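Inulin fructotransferase (Bacillus sp. snu-7, PDB 2INV) catalyses intramolecular fructosyl transfer on inulin, a lyase reaction that cuts the fructan and releases a difructose anhydride. Local coordinates at residues R114-S118 with G160-I164; I355-D359 with D380-S386. All coordinates share one frame; numbering follows the deposited sequence.

Contact 1 of 2, residues R114-S118 with G160-I164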
loop_
_atom_site.group_PDB
_atom_site.type_symbol
_atom_site.label_atom_id
_atom_site.label_comp_id
_atom_site.label_asym_id
_atom_site.label_seq_id
_atom_site.Cartn_x
_atom_site.Cartn_y
_atom_site.Cartn_z
ATOM N N ARG A 114 18.581 -21.091 4.427
ATOM C CA ARG A 114 19.933 -20.675 4.163
ATOM C C ARG A 114 20.300 -21.238 2.812
ATOM O O ARG A 114 20.321 -22.451 2.594
ATOM C CB ARG A 114 20.850 -21.178 5.256
ATOM C CG ARG A 114 20.212 -21.102 6.631
ATOM C CD ARG A 114 21.267 -20.855 7.659
ATOM N NE ARG A 114 22.339 -21.827 7.508
ATOM C CZ ARG A 114 23.605 -21.609 7.812
ATOM N NH1 ARG A 114 23.970 -20.446 8.296
ATOM N NH2 ARG A 114 24.499 -22.557 7.610
ATOM N N VAL A 115 20.535 -20.307 1.901
ATOM C CA VAL A 115 20.878 -20.595 0.528
ATOM C C VAL A 115 22.352 -20.964 0.445
ATOM O O VAL A 115 23.231 -20.116 0.617
ATOM C CB VAL A 115 20.581 -19.355 -0.332
ATOM C CG1 VAL A 115 20.915 -19.619 -1.785
ATOM C CG2 VAL A 115 19.116 -18.975 -0.179
ATOM N N LEU A 116 22.615 -22.241 0.188
ATOM C CA LEU A 116 23.979 -22.743 0.083
ATOM C C LEU A 116 24.133 -23.375 -1.298
ATOM O O LEU A 116 24.653 -24.485 -1.437
ATOM C CB LEU A 116 24.226 -23.792 1.171
ATOM C CG LEU A 116 23.868 -23.306 2.574
ATOM C CD1 LEU A 116 23.875 -24.477 3.542
ATOM C CD2 LEU A 116 24.855 -22.236 3.004
ATOM N N THR A 117 23.676 -22.654 -2.312
ATOM C CA THR A 117 23.726 -23.135 -3.674
ATOM C C THR A 117 25.099 -23.200 -4.311
ATOM O O THR A 117 26.003 -22.438 -3.986
ATOM C CB THR A 117 22.801 -22.298 -4.572
ATOM O OG1 THR A 117 23.066 -20.907 -4.365
ATOM C CG2 THR A 117 21.345 -22.591 -4.259
ATOM N N SER A 118 25.223 -24.131 -5.247
ATOM C CA SER A 118 26.459 -24.360 -5.987
ATOM C C SER A 118 26.491 -23.444 -7.211
ATOM O O SER A 118 25.446 -23.046 -7.732
ATOM C CB SER A 118 26.524 -25.817 -6.458
ATOM O OG SER A 118 26.485 -26.711 -5.347
ATOM N N GLY A 160 27.636 -14.819 -5.326
ATOM C CA GLY A 160 27.070 -15.596 -6.414
ATOM C C GLY A 160 25.754 -16.311 -6.175
ATOM O O GLY A 160 25.378 -17.175 -6.979
ATOM N N LYS A 161 25.044 -15.979 -5.100
ATOM C CA LYS A 161 23.777 -16.654 -4.833
ATOM C C LYS A 161 22.581 -15.779 -5.199
ATOM O O LYS A 161 22.649 -14.552 -5.146
ATOM C CB LYS A 161 23.673 -17.011 -3.356
ATOM C CG LYS A 161 24.712 -18.012 -2.878
ATOM C CD LYS A 161 24.870 -17.925 -1.377
ATOM C CE LYS A 161 25.907 -18.913 -0.865
ATOM N NZ LYS A 161 25.835 -19.052 0.614
ATOM N N THR A 162 21.482 -16.411 -5.590
ATOM C CA THR A 162 20.264 -15.673 -5.906
ATOM C C THR A 162 19.121 -16.328 -5.136
ATOM O O THR A 162 19.088 -17.553 -4.989
ATOM C CB THR A 162 19.931 -15.673 -7.407
ATOM O OG1 THR A 162 20.969 -15.001 -8.132
ATOM C CG2 THR A 162 18.613 -14.924 -7.641
ATOM N N GLY A 163 18.197 -15.508 -4.643
ATOM C CA GLY A 163 17.084 -16.017 -3.862
ATOM C C GLY A 163 15.940 -16.592 -4.674
ATOM O O GLY A 163 15.646 -17.789 -4.596
ATOM N N ILE A 164 15.267 -15.731 -5.428
ATOM C CA ILE A 164 14.146 -16.155 -6.259
ATOM C C ILE A 164 14.323 -15.551 -7.639
ATOM O O ILE A 164 14.473 -14.334 -7.776
ATOM C CB ILE A 164 12.802 -15.664 -5.689
ATOM C CG1 ILE A 164 12.514 -16.364 -4.363
ATOM C CG2 ILE A 164 11.674 -15.928 -6.687
ATOM C CD1 ILE A 164 11.286 -15.833 -3.637
HETATM O O HOH W 1 25.957 -20.110 -5.547
#
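K161 NZ is shared by two carbonyl oxygens: it donates to V115 O at 2.8 Å, and G147 O takes a second bond. The ammonium group lies in the plane of the V115 carbonyl, with a C=O...N angle of 157°. The aliphatic chain of K161 is fully extended beyond CG, and K161 CE passes 3.3 Å from V115 O. L116 runs beside it, pointing the same way, with L116 CD2 4.1 Å from K161 NZ. In the right-handed parallel beta-helix, strand 111-115 pairs with 135-146, whereas 162-166 pairs with 123-127; K161, just before strand 162-166, thus reaches the end of a strand with which 162-166 is not paired. The V115 torsion (chi1 -179°, CG1 anti to the backbone N) turns V115 CG1 toward K161 CB, 4.1 Å away. T117 crosses the lysine chain obliquely, T117 OG1 lying 3.6 Å from K161 CG while bonding to P122 O. With an alanine here in place of K161, the V115 and G147 carbonyl oxygens would probably lose their shared donor, and V115 CG1 and T117 OG1 the chain they lean on. A water bridges the backbones, donating to T117 O at 2.8 Å and, weakly, to G160 O.

Contact 2 of 2, residues I355-D359 with D380-S386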
loop_
_atom_site.group_PDB
_atom_site.type_symbol
_atom_site.label_atom_id
_atom_site.label_comp_id
_atom_site.label_asym_id
_atom_site.label_seq_id
_atom_site.Cartn_x
_atom_site.Cartn_y
_atom_site.Cartn_z
ATOM N N ILE A 355 19.024 16.707 -16.550
ATOM C CA ILE A 355 18.276 16.288 -17.715
ATOM C C ILE A 355 19.369 16.105 -18.772
ATOM O O ILE A 355 19.733 17.028 -19.496
ATOM C CB ILE A 355 17.238 17.384 -18.073
ATOM C CG1 ILE A 355 16.392 17.696 -16.829
ATOM C CG2 ILE A 355 16.338 16.937 -19.205
ATOM C CD1 ILE A 355 15.609 16.500 -16.288
ATOM N N ALA A 356 19.909 14.889 -18.800
ATOM C CA ALA A 356 21.002 14.473 -19.681
ATOM C C ALA A 356 20.767 14.644 -21.166
ATOM O O ALA A 356 21.686 14.974 -21.921
ATOM C CB ALA A 356 21.356 13.015 -19.390
ATOM N N GLY A 357 19.538 14.395 -21.582
ATOM C CA GLY A 357 19.204 14.522 -22.979
ATOM C C GLY A 357 17.732 14.259 -23.075
ATOM O O GLY A 357 17.129 13.710 -22.155
ATOM N N GLY A 358 17.131 14.643 -24.183
ATOM C CA GLY A 358 15.719 14.396 -24.293
ATOM C C GLY A 358 14.934 15.636 -24.625
ATOM O O GLY A 358 15.403 16.778 -24.506
ATOM N N ASP A 359 13.698 15.381 -25.014
ATOM C CA ASP A 359 12.786 16.415 -25.417
ATOM C C ASP A 359 11.570 16.548 -24.522
ATOM O O ASP A 359 11.011 15.551 -24.048
ATOM C CB ASP A 359 12.329 16.123 -26.840
ATOM C CG ASP A 359 11.393 17.168 -27.369
ATOM O OD1 ASP A 359 11.807 18.341 -27.467
ATOM O OD2 ASP A 359 10.240 16.813 -27.685
ATOM N N ASP A 380 21.240 19.651 -19.939
ATOM C CA ASP A 380 22.394 19.439 -20.788
ATOM C C ASP A 380 22.140 19.960 -22.207
ATOM O O ASP A 380 20.996 19.992 -22.671
ATOM C CB ASP A 380 22.716 17.953 -20.766
ATOM C CG ASP A 380 23.971 17.615 -21.515
ATOM O OD1 ASP A 380 25.045 17.470 -20.891
ATOM O OD2 ASP A 380 23.876 17.473 -22.752
ATOM N N ALA A 381 23.205 20.398 -22.872
ATOM C CA ALA A 381 23.116 20.966 -24.218
ATOM C C ALA A 381 22.384 20.106 -25.251
ATOM O O ALA A 381 22.050 20.586 -26.335
ATOM C CB ALA A 381 24.519 21.303 -24.720
ATOM N N SER A 382 22.152 18.840 -24.925
ATOM C CA SER A 382 21.464 17.943 -25.839
ATOM C C SER A 382 19.966 18.152 -25.735
ATOM O O SER A 382 19.240 18.015 -26.718
ATOM C CB SER A 382 21.788 16.478 -25.517
ATOM O OG SER A 382 23.141 16.170 -25.759
ATOM N N THR A 383 19.510 18.503 -24.540
ATOM C CA THR A 383 18.090 18.707 -24.291
ATOM C C THR A 383 17.426 19.769 -25.152
ATOM O O THR A 383 18.044 20.748 -25.560
ATOM C CB THR A 383 17.825 19.101 -22.823
ATOM O OG1 THR A 383 18.360 20.410 -22.574
ATOM C CG2 THR A 383 18.459 18.103 -21.887
ATOM N N THR A 384 16.147 19.547 -25.423
ATOM C CA THR A 384 15.346 20.473 -26.196
ATOM C C THR A 384 13.964 20.608 -25.590
ATOM O O THR A 384 13.404 19.655 -25.037
ATOM C CB THR A 384 15.145 20.023 -27.660
ATOM O OG1 THR A 384 14.458 18.764 -27.689
ATOM C CG2 THR A 384 16.472 19.914 -28.379
ATOM N N HIS A 385 13.445 21.826 -25.688
ATOM C CA HIS A 385 12.114 22.176 -25.228
ATOM C C HIS A 385 11.734 21.768 -23.792
ATOM O O HIS A 385 10.576 21.466 -23.510
ATOM C CB HIS A 385 11.124 21.625 -26.257
ATOM C CG HIS A 385 11.582 21.814 -27.672
ATOM N ND1 HIS A 385 12.178 22.977 -28.113
ATOM C CD2 HIS A 385 11.575 20.973 -28.737
ATOM C CE1 HIS A 385 12.518 22.845 -29.382
ATOM N NE2 HIS A 385 12.162 21.640 -29.784
ATOM N N SER A 386 12.713 21.790 -22.885
ATOM C CA SER A 386 12.495 21.444 -21.473
ATOM C C SER A 386 11.773 22.589 -20.769
ATOM O O SER A 386 11.763 23.717 -21.267
ATOM C CB SER A 386 13.827 21.194 -20.754
ATOM O OG SER A 386 14.639 20.267 -21.452
HETATM O O HOH W 2 14.048 17.693 -22.134
HETATM O O HOH W 3 18.370 15.401 -26.950
#
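D359 OD1 approaches the H385 ring obliquely, 2.9 Å from H385 CD2, and the carboxylate and ring planes stand 85° apart. T384 CB lies over the centre of one face of the H385 ring, 3.8 Å above the plane. The two segments belong to successive turns of the right-handed parallel beta-helix, where strand 351-357 pairs with 375-379; beyond these strands the D380-T383 turn adds two residues between the partners of A356 and G357, before D359 and T384 meet in a single bridge. D359 OD1 also accepts from T384 OG1 at 2.7 Å, on the anti side of the carboxylate and somewhat out of its plane. A carboxylate this near the imidazole may favour its protonated form. T384 N donates to G358 O at 3.0 Å, the oxygen that T383 CA also approaches through a CA-H...O contact. Earlier along the pair, D380 N donates to I355 O at 3.1 Å. From D380 the chain makes a type I turn to T383, and D380 OD2 accepts from S382 N in an Asx turn. D380 O is gripped twice, by T383 N and by T383 OG1, the hydroxyl bond being 2.7 Å long. That hydroxyl sits between T383 N and the carbonyl carbon (chi1 68°), which leaves CG2 to face 355-359. T383 CG2 meets I355 CG2 at 3.6 Å, the two side chains crossing at about a right angle. G357 CA lies against both T383 CG2 and S382 CB. G358 has backbone angles (phi 126°) at which a side chain would collide with the carbonyl oxygen of G357. A water accepts from G358 N and donates to S382 O, while another sits 2.7 Å from S386 OG and donates weakly to G358 O.

Overall arrangement
The two contacts lie on opposite sides of the chain's centre: the centre of contact 1 is about 17 Å, and that of contact 2 about 28 Å, from the centre of the chain. Their own centres are 42 Å apart, and their nearest atoms about 30 Å, so they do not touch. They follow one another along the chain: 114-118 with 160-164 closes before 355-359 with 380-386 opens. Contact 1 sits toward the N-terminal part of the beta-helix, contact 2 near its C-terminal end. Most of the glycan-binding residues, among them D193, E204, Q216, R252 and Y303, come from the chain between the contacts; neither contact contributes a pocket residue, and no other subunit touches either.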